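Local coordinates for tRNA (cytosine(38)-C(5))-methyltransferase (Schizosaccharomyces pombe, PDB 6FDF), which methylates carbon 5 of cytosine 38 in the anticodon loop of tRNA(Asp), and less efficiently of tRNA(Glu), using S-adenosyl-L-methionine as methyl donor, at residues A[60-65]-A[98-103]. Numbering follows the deposited sequence.
With SAH (S-adenosyl-L-homocysteine), chain E.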
loop_
_atom_site.group_PDB
_atom_site.type_symbol
_atom_site.label_atom_id
_atom_site.label_comp_id
_atom_site.label_asym_id
_atom_site.label_seq_id
_atom_site.Cartn_x
_atom_site.Cartn_y
_atom_site.Cartn_z
ATOM N N HIS A 60 3.904 16.070 -10.834
ATOM C CA HIS A 60 3.808 15.152 -11.962
ATOM C C HIS A 60 5.188 15.011 -12.594
ATOM O O HIS A 60 5.697 15.959 -13.202
ATOM C CB HIS A 60 2.792 15.659 -12.981
ATOM C CG HIS A 60 2.540 14.701 -14.102
ATOM N ND1 HIS A 60 3.411 14.550 -15.160
ATOM C CD2 HIS A 60 1.525 13.833 -14.325
ATOM C CE1 HIS A 60 2.938 13.639 -15.991
ATOM N NE2 HIS A 60 1.795 13.188 -15.507
ATOM N N MET A 61 5.785 13.830 -12.480
ATOM C CA MET A 61 7.109 13.616 -13.042
ATOM C C MET A 61 7.340 12.123 -13.226
ATOM O O MET A 61 6.959 11.324 -12.370
ATOM C CB MET A 61 8.183 14.230 -12.139
ATOM C CG MET A 61 9.604 13.870 -12.491
ATOM S SD MET A 61 10.786 15.004 -11.739
ATOM C CE MET A 61 9.782 15.815 -10.491
ATOM N N ASP A 62 7.958 11.765 -14.350
ATOM C CA ASP A 62 8.336 10.384 -14.633
ATOM C C ASP A 62 9.622 10.079 -13.873
ATOM O O ASP A 62 10.679 10.642 -14.179
ATOM C CB ASP A 62 8.510 10.190 -16.139
ATOM C CG ASP A 62 8.929 8.777 -16.518
ATOM O OD1 ASP A 62 9.056 7.903 -15.632
ATOM O OD2 ASP A 62 9.140 8.544 -17.726
ATOM N N ILE A 63 9.540 9.177 -12.891
ATOM C CA ILE A 63 10.693 8.859 -12.054
ATOM C C ILE A 63 11.858 8.318 -12.871
ATOM O O ILE A 63 13.018 8.454 -12.467
ATOM C CB ILE A 63 10.230 7.893 -10.940
ATOM C CG1 ILE A 63 9.428 8.682 -9.902
ATOM C CG2 ILE A 63 11.400 7.154 -10.279
ATOM C CD1 ILE A 63 8.656 7.839 -8.916
ATOM N N SER A 64 11.588 7.756 -14.048
ATOM C CA SER A 64 12.675 7.288 -14.897
ATOM C C SER A 64 13.503 8.422 -15.489
ATOM O O SER A 64 14.587 8.157 -16.022
ATOM C CB SER A 64 12.120 6.436 -16.031
ATOM O OG SER A 64 11.526 7.268 -17.014
ATOM N N THR A 65 13.041 9.672 -15.401
ATOM C CA THR A 65 13.789 10.811 -15.914
ATOM C C THR A 65 14.530 11.573 -14.829
ATOM O O THR A 65 15.232 12.540 -15.144
ATOM C CB THR A 65 12.864 11.777 -16.673
ATOM O OG1 THR A 65 12.019 12.472 -15.744
ATOM C CG2 THR A 65 12.007 11.025 -17.677
ATOM N N LEU A 98 10.394 0.619 -25.842
ATOM C CA LEU A 98 9.935 0.511 -24.459
ATOM C C LEU A 98 9.701 1.842 -23.747
ATOM O O LEU A 98 10.532 2.753 -23.786
ATOM C CB LEU A 98 10.951 -0.306 -23.649
ATOM C CG LEU A 98 12.437 0.090 -23.542
ATOM C CD1 LEU A 98 12.723 1.184 -22.512
ATOM C CD2 LEU A 98 13.273 -1.127 -23.210
ATOM N N ASP A 99 8.505 1.961 -23.166
ATOM C CA ASP A 99 8.183 3.058 -22.272
ATOM C C ASP A 99 8.926 2.792 -20.963
ATOM O O ASP A 99 9.127 1.633 -20.595
ATOM C CB ASP A 99 6.673 3.117 -22.028
ATOM C CG ASP A 99 6.239 4.346 -21.245
ATOM O OD1 ASP A 99 6.811 5.435 -21.466
ATOM O OD2 ASP A 99 5.319 4.223 -20.408
ATOM N N PRO A 100 9.365 3.817 -20.246
ATOM C CA PRO A 100 10.035 3.509 -18.975
ATOM C C PRO A 100 9.007 3.145 -17.914
ATOM O O PRO A 100 8.313 4.009 -17.369
ATOM C CB PRO A 100 10.755 4.820 -18.646
ATOM C CG PRO A 100 11.037 5.433 -19.963
ATOM C CD PRO A 100 9.871 5.063 -20.849
ATOM N N ARG A 101 8.927 1.851 -17.603
ATOM C CA ARG A 101 7.983 1.301 -16.637
ATOM C C ARG A 101 8.679 1.012 -15.320
ATOM O O ARG A 101 8.641 1.802 -14.370
ATOM C CB ARG A 101 7.389 -0.006 -17.160
ATOM C CG ARG A 101 7.867 -0.470 -18.552
ATOM C CD ARG A 101 9.396 -0.751 -18.605
ATOM N NE ARG A 101 9.881 -1.643 -19.665
ATOM C CZ ARG A 101 9.418 -1.735 -20.913
ATOM N NH1 ARG A 101 8.439 -0.960 -21.365
ATOM N NH2 ARG A 101 9.974 -2.609 -21.739
ATOM N N SER A 102 9.331 -0.153 -15.298
ATOM C CA SER A 102 10.175 -0.637 -14.218
ATOM C C SER A 102 11.590 -0.164 -14.461
ATOM O O SER A 102 12.503 -0.467 -13.684
ATOM C CB SER A 102 10.115 -2.164 -14.123
ATOM O OG SER A 102 10.910 -2.641 -13.050
ATOM N N GLN A 103 11.750 0.579 -15.556
ATOM C CA GLN A 103 12.955 1.322 -15.871
ATOM C C GLN A 103 13.141 2.414 -14.838
ATOM O O GLN A 103 14.274 2.784 -14.511
ATOM C CB GLN A 103 12.853 1.900 -17.284
ATOM C CG GLN A 103 13.969 2.850 -17.680
ATOM C CD GLN A 103 14.205 2.874 -19.183
ATOM O OE1 GLN A 103 13.768 3.794 -19.877
ATOM N NE2 GLN A 103 14.890 1.857 -19.693
HETATM N N SAH E . 2.419 3.997 -2.384
HETATM C CA SAH E . 1.367 4.822 -2.936
HETATM C CB SAH E . 0.864 4.277 -4.276
HETATM C CG SAH E . 1.941 3.465 -4.992
HETATM S SD SAH E . 1.304 2.536 -6.354
HETATM C C SAH E . 0.245 4.943 -1.954
HETATM O O SAH E . 0.389 4.424 -0.826
HETATM O OXT SAH E . -0.774 5.572 -2.312
HETATM C "C5'" SAH E . 2.576 2.979 -7.483
HETATM C "C4'" SAH E . 2.401 4.441 -7.893
HETATM O "O4'" SAH E . 3.537 4.803 -8.656
HETATM C "C3'" SAH E . 1.159 4.692 -8.747
HETATM O "O3'" SAH E . 0.405 5.774 -8.203
HETATM C "C2'" SAH E . 1.715 5.128 -10.105
HETATM O "O2'" SAH E . 0.955 6.197 -10.680
HETATM C "C1'" SAH E . 3.121 5.597 -9.753
HETATM N N9 SAH E . 4.124 5.381 -10.817
HETATM C C8 SAH E . 4.325 4.262 -11.542
HETATM N N7 SAH E . 5.339 4.441 -12.423
HETATM C C5 SAH E . 5.810 5.694 -12.272
HETATM C C6 SAH E . 6.870 6.522 -12.883
HETATM N N6 SAH E . 7.654 6.028 -13.866
HETATM N N1 SAH E . 7.015 7.785 -12.418
HETATM C C2 SAH E . 6.239 8.286 -11.439
HETATM N N3 SAH E . 5.257 7.588 -10.839
HETATM C C4 SAH E . 4.997 6.309 -11.215
#
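At the adenine end of the cofactor pocket, S64 and D62 of the loop after strand 58-60 meet P100, in the loop leading to helix 103-111. The serine lies against the edge of the proline ring: S64 OG is 3.0 Å from P100 CB, and S64 CB is 3.4 Å from the same carbon, tight for two carbons. Proline suits this place, offering a compact, rigid hydrocarbon surface, while serine is small enough to come close. Q103 flanks the serine with its aliphatic CG, and D62 OD2 reaches P100 CB more loosely.

Both carboxylate oxygens of D62 are engaged. OD1 receives the adenine amino group, SAH N6, at 2.9 Å and also S64 N, which closes an Asx turn; OD2 takes the S64 hydroxyl at 2.8 Å. The two serine donors approach from above the carboxylate plane. With CG anti to the backbone N (chi1 179°), the aspartate can reach ligand and turn together. Beside it, I63 N donates to SAH N1 at 2.9 Å in a nearly straight bond (179°), while the I63 side chain lays CG1 and CD1 over one face of the base, near N1 and C2. An alanine in place of D62 would probably leave SAH N6 and the S64 hydroxyl without these acceptors and the turn less firmly held.

The paired recognition of N6 by an acidic side chain and N1 by the next backbone N-H is typical of adenine binding in class I, Rossmann-like methyltransferases.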